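Local coordinates for 6-phospho-beta-glucosidase (Thermotoga maritima, PDB 1UP7), which hydrolyses cellobiose 6'-phosphate into glucose 6-phosphate and glucose, using NAD+ and a manganese ion, at the NAD/G6P site and the interface of chains A and B. Numbering follows the deposited sequence. Chains: chain A/B, 6-phospho-beta-glucosidase.

Contact 1: the NAD/G6P site. Residues chain A 9, 12, 14, 38-39, 43, 80-82, 89, 105, 125, 140-142, 165, 194, 243, 263, 267, 271, 291-292, 296. With NAD (nicotinamide-adenine-dinucleotide), chain C; G6P (6-O-phosphono-alpha-D-glucopyranose), chain D.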
# COMPACT_ATOMS: atom_id res chain seq x y z
N GLY A 9 -5.57 -6.45 39.00
CA GLY A 9 -4.48 -5.84 39.73
C GLY A 9 -5.00 -4.82 40.75
O GLY A 9 -4.43 -3.73 40.91
N SER A 12 -2.91 -2.59 43.19
CA SER A 12 -2.05 -1.48 42.78
C SER A 12 -2.24 -0.27 43.69
O SER A 12 -3.35 0.06 44.12
CB SER A 12 -2.26 -1.04 41.32
OG SER A 12 -1.73 0.26 41.14
N TYR A 14 -2.10 2.67 42.72
CA TYR A 14 -2.85 3.69 41.96
C TYR A 14 -4.37 3.49 41.97
O TYR A 14 -5.12 4.39 41.51
CB TYR A 14 -2.41 3.75 40.48
CG TYR A 14 -0.98 4.10 40.19
CD1 TYR A 14 -0.50 5.41 40.32
CD2 TYR A 14 -0.10 3.12 39.73
CE1 TYR A 14 0.85 5.71 40.01
CE2 TYR A 14 1.22 3.40 39.43
CZ TYR A 14 1.69 4.69 39.57
OH TYR A 14 3.01 4.92 39.23
N ASP A 38 -6.94 -9.64 42.22
CA ASP A 38 -5.48 -9.58 42.38
C ASP A 38 -5.00 -10.97 42.85
O ASP A 38 -5.71 -11.65 43.57
CB ASP A 38 -5.10 -8.53 43.46
CG ASP A 38 -3.72 -7.90 43.24
OD1 ASP A 38 -2.68 -8.56 43.50
OD2 ASP A 38 -3.60 -6.72 42.82
N ILE A 39 -3.79 -11.36 42.46
CA ILE A 39 -3.17 -12.61 42.92
C ILE A 39 -2.77 -12.52 44.39
O ILE A 39 -2.53 -13.55 45.05
CB ILE A 39 -1.91 -12.99 42.07
CG1 ILE A 39 -0.77 -11.95 42.22
CG2 ILE A 39 -2.30 -13.25 40.62
CD1 ILE A 39 0.58 -12.34 41.51
N LYS A 43 -2.88 -7.81 50.14
CA LYS A 43 -2.52 -6.48 49.69
C LYS A 43 -3.75 -5.77 49.10
O LYS A 43 -4.02 -4.61 49.42
CB LYS A 43 -1.38 -6.54 48.70
CG LYS A 43 -0.73 -5.19 48.40
CD LYS A 43 -0.41 -5.11 46.93
CE LYS A 43 1.03 -4.71 46.63
NZ LYS A 43 1.03 -3.94 45.30
N GLN A 80 -4.13 -3.73 34.90
CA GLN A 80 -3.32 -2.80 35.68
C GLN A 80 -2.42 -3.60 36.64
O GLN A 80 -1.98 -3.12 37.69
CB GLN A 80 -4.30 -1.82 36.34
CG GLN A 80 -4.15 -1.62 37.76
CD GLN A 80 -5.32 -0.90 38.41
OE1 GLN A 80 -5.99 -0.09 37.80
NE2 GLN A 80 -5.49 -1.14 39.70
N PHE A 81 -2.12 -4.82 36.25
CA PHE A 81 -1.23 -5.72 37.00
C PHE A 81 0.21 -5.68 36.48
O PHE A 81 0.45 -5.39 35.32
CB PHE A 81 -1.76 -7.18 36.96
CG PHE A 81 -1.97 -7.71 35.58
CD1 PHE A 81 -3.16 -7.48 34.91
CD2 PHE A 81 -0.96 -8.44 34.94
CE1 PHE A 81 -3.36 -7.98 33.61
CE2 PHE A 81 -1.14 -8.94 33.65
CZ PHE A 81 -2.34 -8.69 32.98
N ARG A 82 1.15 -5.98 37.34
CA ARG A 82 2.55 -6.03 36.95
C ARG A 82 3.01 -7.49 36.97
O ARG A 82 3.23 -8.03 38.05
CB ARG A 82 3.39 -5.20 37.90
CG ARG A 82 4.85 -5.01 37.50
CD ARG A 82 5.68 -4.28 38.56
NE ARG A 82 5.21 -2.91 38.77
CZ ARG A 82 5.52 -1.89 37.98
NH1 ARG A 82 6.31 -2.07 36.91
NH2 ARG A 82 5.04 -0.69 38.25
N ARG A 89 10.64 -6.07 37.89
CA ARG A 89 11.08 -4.75 37.44
C ARG A 89 12.56 -4.54 37.83
O ARG A 89 13.35 -4.04 37.02
CB ARG A 89 10.15 -3.70 38.06
CG ARG A 89 10.24 -2.34 37.42
CD ARG A 89 9.57 -1.28 38.23
NE ARG A 89 10.01 0.04 37.84
CZ ARG A 89 9.30 1.14 38.06
NH1 ARG A 89 8.11 1.06 38.68
NH2 ARG A 89 9.77 2.32 37.67
N GLU A 105 12.36 0.19 33.01
CA GLU A 105 11.10 -0.56 33.11
C GLU A 105 10.43 -0.96 31.77
O GLU A 105 10.00 -2.13 31.62
CB GLU A 105 10.11 0.22 34.02
CG GLU A 105 8.73 -0.43 34.12
CD GLU A 105 7.61 0.51 34.53
OE1 GLU A 105 7.60 1.71 34.11
OE2 GLU A 105 6.70 0.05 35.27
N TYR A 125 -5.57 -14.37 29.98
CA TYR A 125 -6.60 -13.41 30.34
C TYR A 125 -7.49 -13.00 29.15
O TYR A 125 -8.72 -12.99 29.30
CB TYR A 125 -5.96 -12.20 31.04
CG TYR A 125 -5.49 -12.42 32.49
CD1 TYR A 125 -5.79 -13.62 33.19
CD2 TYR A 125 -4.78 -11.42 33.16
CE1 TYR A 125 -5.39 -13.81 34.53
CE2 TYR A 125 -4.38 -11.58 34.49
CZ TYR A 125 -4.67 -12.78 35.16
OH TYR A 125 -4.26 -12.90 36.46
N PHE A 140 -3.22 -0.85 31.00
CA PHE A 140 -2.09 -0.08 31.55
C PHE A 140 -0.82 -0.90 31.65
O PHE A 140 0.26 -0.34 31.64
CB PHE A 140 -2.34 0.38 32.99
CG PHE A 140 -3.58 1.20 33.18
CD1 PHE A 140 -4.31 1.70 32.11
CD2 PHE A 140 -4.05 1.45 34.47
CE1 PHE A 140 -5.46 2.45 32.31
CE2 PHE A 140 -5.21 2.22 34.69
CZ PHE A 140 -5.91 2.72 33.59
N THR A 141 -0.93 -2.21 31.81
CA THR A 141 0.22 -3.08 32.03
C THR A 141 1.32 -2.84 31.02
O THR A 141 1.08 -2.88 29.81
CB THR A 141 -0.23 -4.54 31.95
OG1 THR A 141 -1.08 -4.81 33.06
CG2 THR A 141 0.99 -5.53 32.11
N ASN A 142 2.53 -2.57 31.51
CA ASN A 142 3.63 -2.30 30.61
C ASN A 142 4.39 -3.54 30.20
O ASN A 142 4.40 -4.51 30.94
CB ASN A 142 4.52 -1.19 31.15
CG ASN A 142 4.02 0.19 30.72
OD1 ASN A 142 3.67 0.41 29.52
ND2 ASN A 142 3.96 1.11 31.67
N ASN A 165 0.11 7.33 30.06
CA ASN A 165 -0.22 8.66 30.60
C ASN A 165 0.46 9.87 29.97
O ASN A 165 0.12 11.00 30.32
CB ASN A 165 -0.13 8.74 32.15
CG ASN A 165 1.32 8.68 32.69
OD1 ASN A 165 2.24 8.26 31.99
ND2 ASN A 165 1.51 9.06 33.96
N HIS A 194 5.58 5.33 24.63
CA HIS A 194 6.95 5.70 25.05
C HIS A 194 7.92 6.01 23.94
O HIS A 194 9.13 5.98 24.17
CB HIS A 194 7.55 4.59 25.93
CG HIS A 194 6.76 4.35 27.16
ND1 HIS A 194 6.32 3.11 27.54
CD2 HIS A 194 6.23 5.23 28.05
CE1 HIS A 194 5.60 3.22 28.64
NE2 HIS A 194 5.52 4.50 28.96
N TYR A 243 10.86 9.80 27.03
CA TYR A 243 11.52 8.49 26.90
C TYR A 243 12.51 8.41 25.76
O TYR A 243 13.32 7.48 25.73
CB TYR A 243 10.49 7.40 26.72
CG TYR A 243 9.88 6.93 28.02
CD1 TYR A 243 8.85 7.67 28.65
CD2 TYR A 243 10.31 5.73 28.62
CE1 TYR A 243 8.29 7.22 29.85
CE2 TYR A 243 9.77 5.29 29.82
CZ TYR A 243 8.77 6.02 30.43
OH TYR A 243 8.24 5.57 31.62
N ARG A 263 15.21 2.39 40.16
CA ARG A 263 13.90 2.95 40.32
C ARG A 263 12.98 1.96 41.04
O ARG A 263 12.24 2.33 41.95
CB ARG A 263 13.31 3.29 38.97
CG ARG A 263 11.96 3.96 39.04
CD ARG A 263 11.90 5.26 39.89
NE ARG A 263 10.50 5.66 40.08
CZ ARG A 263 10.05 6.47 41.03
NH1 ARG A 263 10.90 7.01 41.90
NH2 ARG A 263 8.75 6.75 41.10
N VAL A 267 10.56 2.61 44.27
CA VAL A 267 9.12 2.38 44.21
C VAL A 267 8.66 1.39 45.31
O VAL A 267 7.59 1.57 45.87
CB VAL A 267 8.69 1.88 42.85
CG1 VAL A 267 7.28 1.42 42.92
CG2 VAL A 267 8.90 2.98 41.76
N GLU A 271 5.84 2.49 47.81
CA GLU A 271 4.68 1.63 47.93
C GLU A 271 4.41 1.16 49.36
O GLU A 271 3.26 1.09 49.80
CB GLU A 271 4.84 0.44 47.02
CG GLU A 271 4.17 0.64 45.66
CD GLU A 271 3.80 -0.68 45.02
OE1 GLU A 271 3.86 -1.73 45.74
OE2 GLU A 271 3.45 -0.68 43.80
N ARG A 291 4.73 8.78 42.58
CA ARG A 291 4.71 7.82 41.47
C ARG A 291 4.53 8.58 40.14
O ARG A 291 3.96 9.69 40.13
CB ARG A 291 3.58 6.80 41.68
CG ARG A 291 3.60 6.05 43.04
CD ARG A 291 4.48 4.78 43.10
NE ARG A 291 4.83 4.26 41.79
CZ ARG A 291 4.45 3.07 41.32
NH1 ARG A 291 3.73 2.24 42.07
NH2 ARG A 291 4.81 2.71 40.09
N GLY A 292 5.04 8.01 39.04
CA GLY A 292 5.06 8.70 37.75
C GLY A 292 3.86 8.29 36.91
O GLY A 292 3.80 8.57 35.70
N TYR A 296 -3.10 8.51 34.80
CA TYR A 296 -3.51 7.28 34.13
C TYR A 296 -5.00 7.09 34.40
O TYR A 296 -5.76 6.70 33.52
CB TYR A 296 -2.75 6.09 34.72
CG TYR A 296 -1.58 5.53 33.90
CD1 TYR A 296 -0.28 6.01 34.07
CD2 TYR A 296 -1.76 4.49 33.00
CE1 TYR A 296 0.81 5.48 33.33
CE2 TYR A 296 -0.67 3.95 32.27
CZ TYR A 296 0.59 4.45 32.45
OH TYR A 296 1.64 3.92 31.74
PA NAD C . 2.24 -3.08 41.07
O1A NAD C . 3.50 -3.80 41.36
O2A NAD C . 1.59 -2.38 42.28
O5B NAD C . 1.25 -4.22 40.48
C5B NAD C . -0.14 -4.03 40.52
C4B NAD C . -0.82 -5.26 41.09
O4B NAD C . -0.79 -6.33 40.15
C3B NAD C . -0.22 -5.80 42.38
O3B NAD C . -1.20 -5.70 43.40
C2B NAD C . 0.12 -7.27 42.07
O2B NAD C . -0.18 -8.12 43.15
C1B NAD C . -0.84 -7.54 40.92
N9A NAD C . -0.48 -8.66 40.06
C8A NAD C . 0.76 -9.12 39.68
N7A NAD C . 0.55 -10.16 38.84
C5A NAD C . -0.77 -10.33 38.64
C6A NAD C . -1.53 -11.24 37.90
N6A NAD C . -0.96 -12.19 37.17
N1A NAD C . -2.91 -11.15 37.93
C2A NAD C . -3.54 -10.19 38.71
N3A NAD C . -2.78 -9.32 39.46
C4A NAD C . -1.43 -9.40 39.42
O3 NAD C . 2.60 -2.02 39.92
PN NAD C . 1.82 -0.69 39.50
O1N NAD C . 2.84 0.38 39.70
O2N NAD C . 0.51 -0.56 40.10
O5D NAD C . 1.52 -0.88 37.94
C5D NAD C . 0.97 -2.05 37.37
C4D NAD C . 1.26 -2.01 35.86
O4D NAD C . 0.68 -0.89 35.21
C3D NAD C . 2.75 -1.92 35.56
O3D NAD C . 2.97 -2.77 34.48
C2D NAD C . 2.99 -0.47 35.17
O2D NAD C . 4.07 -0.25 34.28
C1D NAD C . 1.65 -0.02 34.62
N1N NAD C . 1.30 1.30 35.15
C2N NAD C . 0.06 1.38 35.74
C3N NAD C . -0.41 2.55 36.28
C7N NAD C . -1.77 2.56 36.93
O7N NAD C . -2.72 3.59 36.71
N7N NAD C . -2.09 1.53 37.73
C4N NAD C . 0.43 3.67 36.21
C5N NAD C . 1.70 3.61 35.61
C6N NAD C . 2.13 2.40 35.07
C1 G6P D . 5.44 7.47 33.38
C2 G6P D . 5.14 6.47 32.23
C3 G6P D . 4.53 5.20 32.80
C4 G6P D . 5.55 4.59 33.75
C5 G6P D . 5.78 5.58 34.91
C6 G6P D . 6.83 5.04 35.87
O1 G6P D . 6.07 8.69 32.96
O2 G6P D . 4.26 6.99 31.24
O3 G6P D . 4.12 4.27 31.79
O4 G6P D . 5.13 3.29 34.18
O5 G6P D . 6.23 6.87 34.43
O6 G6P D . 6.58 5.47 37.20
P G6P D . 7.11 4.61 38.46
O1P G6P D . 6.49 5.25 39.68
O2P G6P D . 8.62 4.61 38.64
O3P G6P D . 6.61 3.21 38.28
O HOH W 1 5.57 -3.13 33.61

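Contact 2: the interface of chains A and B. Residues chain A 186, 314, 339, 347-349; chain B 339, 341, 344, 346-348.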
# COMPACT_ATOMS: atom_id res chain seq x y z
N PHE A 186 -5.97 19.90 20.61
CA PHE A 186 -5.98 18.87 19.58
C PHE A 186 -4.58 18.78 18.96
O PHE A 186 -3.97 19.79 18.63
CB PHE A 186 -7.10 19.21 18.57
CG PHE A 186 -7.25 18.22 17.45
CD1 PHE A 186 -6.50 18.36 16.28
CD2 PHE A 186 -8.16 17.17 17.55
CE1 PHE A 186 -6.63 17.44 15.23
CE2 PHE A 186 -8.30 16.25 16.50
CZ PHE A 186 -7.54 16.39 15.33
N ILE A 314 -12.22 12.86 21.39
CA ILE A 314 -10.89 12.44 21.01
C ILE A 314 -10.10 11.94 22.19
O ILE A 314 -10.01 12.59 23.21
CB ILE A 314 -10.14 13.57 20.30
CG1 ILE A 314 -10.96 14.10 19.10
CG2 ILE A 314 -8.66 13.14 19.97
CD1 ILE A 314 -11.50 13.02 18.16
N TYR A 339 -11.24 9.02 17.41
CA TYR A 339 -12.59 9.47 17.66
C TYR A 339 -13.27 8.31 18.37
O TYR A 339 -13.39 7.21 17.84
CB TYR A 339 -13.27 9.78 16.34
CG TYR A 339 -14.72 10.18 16.44
CD1 TYR A 339 -15.09 11.44 16.91
CD2 TYR A 339 -15.73 9.32 16.03
CE1 TYR A 339 -16.40 11.82 16.97
CE2 TYR A 339 -17.06 9.69 16.07
CZ TYR A 339 -17.40 10.95 16.55
OH TYR A 339 -18.72 11.33 16.61
N THR A 347 -9.86 5.76 14.08
CA THR A 347 -8.67 6.47 13.71
C THR A 347 -8.96 7.69 12.80
O THR A 347 -9.84 7.65 11.94
CB THR A 347 -7.80 5.36 13.09
OG1 THR A 347 -6.86 4.91 14.08
CG2 THR A 347 -7.01 5.84 11.99
N LEU A 348 -8.23 8.78 13.05
CA LEU A 348 -8.36 10.05 12.32
C LEU A 348 -7.17 10.27 11.41
O LEU A 348 -6.03 10.12 11.82
CB LEU A 348 -8.38 11.22 13.31
CG LEU A 348 -9.69 11.96 13.61
CD1 LEU A 348 -10.85 11.01 13.55
CD2 LEU A 348 -9.63 12.60 14.97
N SER A 349 -7.43 10.66 10.17
CA SER A 349 -6.38 11.12 9.28
C SER A 349 -5.46 12.21 9.89
O SER A 349 -5.95 13.21 10.44
CB SER A 349 -7.02 11.68 8.02
OG SER A 349 -6.04 11.63 7.01
N TYR B 339 -14.67 13.65 10.29
CA TYR B 339 -14.67 14.44 11.49
C TYR B 339 -14.27 15.85 11.08
O TYR B 339 -13.14 16.09 10.63
CB TYR B 339 -13.69 13.83 12.48
CG TYR B 339 -13.57 14.52 13.81
CD1 TYR B 339 -14.57 14.42 14.76
CD2 TYR B 339 -12.43 15.25 14.13
CE1 TYR B 339 -14.44 15.02 15.98
CE2 TYR B 339 -12.29 15.86 15.35
CZ TYR B 339 -13.30 15.74 16.29
OH TYR B 339 -13.18 16.35 17.54
N ARG B 341 -13.76 19.71 12.05
CA ARG B 341 -13.40 20.57 13.18
C ARG B 341 -12.52 21.71 12.68
O ARG B 341 -11.58 21.48 11.93
CB ARG B 341 -12.66 19.73 14.24
CG ARG B 341 -12.38 20.40 15.59
CD ARG B 341 -11.93 19.42 16.68
NE ARG B 341 -11.46 20.10 17.89
CZ ARG B 341 -11.21 19.49 19.06
NH1 ARG B 341 -11.39 18.18 19.18
NH2 ARG B 341 -10.79 20.20 20.11
N ARG B 344 -10.88 22.03 9.30
CA ARG B 344 -10.22 20.81 8.85
C ARG B 344 -11.24 19.69 8.69
O ARG B 344 -12.26 19.66 9.36
CB ARG B 344 -9.06 20.41 9.77
CG ARG B 344 -8.17 21.59 10.25
CD ARG B 344 -7.00 21.19 11.18
NE ARG B 344 -7.07 21.76 12.56
CZ ARG B 344 -7.66 21.15 13.61
NH1 ARG B 344 -8.28 19.96 13.46
NH2 ARG B 344 -7.68 21.74 14.80
N HIS B 346 -11.28 15.59 8.66
CA HIS B 346 -10.50 14.40 8.99
C HIS B 346 -11.24 13.15 8.63
O HIS B 346 -12.35 12.90 9.04
CB HIS B 346 -10.09 14.31 10.46
CG HIS B 346 -9.30 15.48 10.94
ND1 HIS B 346 -7.96 15.63 10.67
CD2 HIS B 346 -9.65 16.56 11.67
CE1 HIS B 346 -7.52 16.74 11.22
NE2 HIS B 346 -8.53 17.33 11.83
N THR B 347 -10.56 12.34 7.87
CA THR B 347 -11.06 11.07 7.48
C THR B 347 -11.02 10.12 8.68
O THR B 347 -10.13 10.21 9.54
CB THR B 347 -10.23 10.67 6.26
OG1 THR B 347 -11.12 10.60 5.12
CG2 THR B 347 -9.60 9.39 6.39
N LEU B 348 -12.03 9.26 8.74
CA LEU B 348 -12.24 8.29 9.80
C LEU B 348 -12.10 6.85 9.30
O LEU B 348 -12.63 6.48 8.28
CB LEU B 348 -13.66 8.45 10.34
CG LEU B 348 -14.00 9.17 11.65
CD1 LEU B 348 -12.80 9.83 12.33
CD2 LEU B 348 -15.00 10.21 11.36

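Contact 1: the NAD/G6P site
Charge pairing holds the phosphates of NAD and glucose 6-phosphate (G6P) in this family 4 glycosidase pocket. A:Arg89, extended to its NE, grips the poorly ordered G6P phosphate end-on, NH1 meeting O3P at 2.6 Å and NH2 meeting O2P. A:Arg263 brings NE to O2P, while A:Arg291, sandwiched between the A:Tyr14 ring and A:Val267 CG1, sets NH2 between G6P O3P and the nicotinamide-side phosphate oxygen O1N. A:Arg82, bent at chi3 (-64°), lies side-on along the NAD pyrophosphate: NE reaches O1A, NH2 reaches O1N at 2.8 Å, and NH1 meets A:Glu105 OE2 almost straight (173° at H). An alanine here would remove the guanidinium and would probably loosen both the pyrophosphate and the A:Glu105 carboxylate.

Among the hydrogen bonds, A:Ser12 OG, from the Rossmann glycine loop that includes A:Gly9, donates to O2N. A:Asp38, the acidic residue binding the adenosine ribose, takes NAD O2B on OD1 (2.6 Å) and O3B on OD2 (2.7 Å), both through syn lone pairs. A:Glu105 bridges the ligands: OE1 accepts from G6P O4 at 2.9 Å, and OE2 accepts from nicotinamide ribose O2D above the carboxylate plane.

A:Ile39 and A:Phe81 CB clamp the adenine. A:Tyr296 stacks on the nicotinamide ring, planes 29° apart, while A:Tyr14 CD2 packs on the carboxamide. The site holds the nicotinamide beside the sugar for NAD-dependent hydrolysis, with A:Tyr243 as proton acceptor, its basicity probably raised by A:Glu105.

Contact 2: the interface of chains A and B
The carbonyl oxygen of B:Thr347 is the best-held polar atom, gripped by one nearly straight hydrogen bond from the backbone A:Ser349 N at 2.8 Å (165° at H), with the donor in the carbonyl plane. A second bond, longer and more bent, runs from the imidazole ND1 of B:His346 to the carbonyl oxygen of A:Ser349 at 3.1 Å; its donor also lies in the carbonyl plane, whereas the oxygen is tilted out of the ring plane. One residue of chain A is thus held through both its N and its O. The motif is an antiparallel beta bridge in a two-fold interface between subunits of this family 4 glycosidase, which forms homodimers and homotetramers; A:Leu348 pairs with B:Leu348 just beyond strands 344-347.

B:His346 has CG beside its backbone N (chi1 -57°), which swings the ring toward chain A. Its side chain crosses that of A:Leu348 obliquely, CB against CG, and its NE2 points to the tip of A:Phe186. That phenylalanine, with CG anti to the backbone N, reaches between two arginines. B:Arg344, bent at chi3, meets it tip to tip with guanidinium and ring nearly parallel, and B:Arg344 NH1 lies 3.5 Å from A:Phe186 CE1. B:Arg341 runs extended past it in the opposite direction and lays a guanidinium face over A:Phe186 CB. The NH1 of B:Arg341 also donates to B:Tyr339 OH at 3.0 Å, which is likely to steady the phenol.

B:Tyr339, with CG anti to its backbone N, points its hydroxyl end at A:Ile314, tip to tip, with OH 3.5 Å from CG1. One side of its ring, at CD2, touches A:Leu348 CD2. The other side meets its counterpart in chain A: the two Tyr339 rings cross obliquely, A:Tyr339 CD1 approaching B:Tyr339 CD1 at 3.7 Å. A:Tyr339 CB in turn rests against B:Leu348 CD1.

Contact 1 and contact 2 lie about 31 Å apart, measured between the centres of their C-alpha atoms, and share no residue. The centre of contact 2 is about 26 Å from A:Tyr243 and about 30 Å from A:Glu105, so the dimer surface given here adds no group to the catalytic pocket. Contact 1 gathers residues from many loops and helices, including helix 263-278, whereas contact 2 draws on strands 185-190, 313-320, 333-341 and 344-347 and the loop residues 348-349. Each subunit binds its own NAD, and contact 2 probably serves assembly, consistent with the homodimer and homotetramer that exchange in solution.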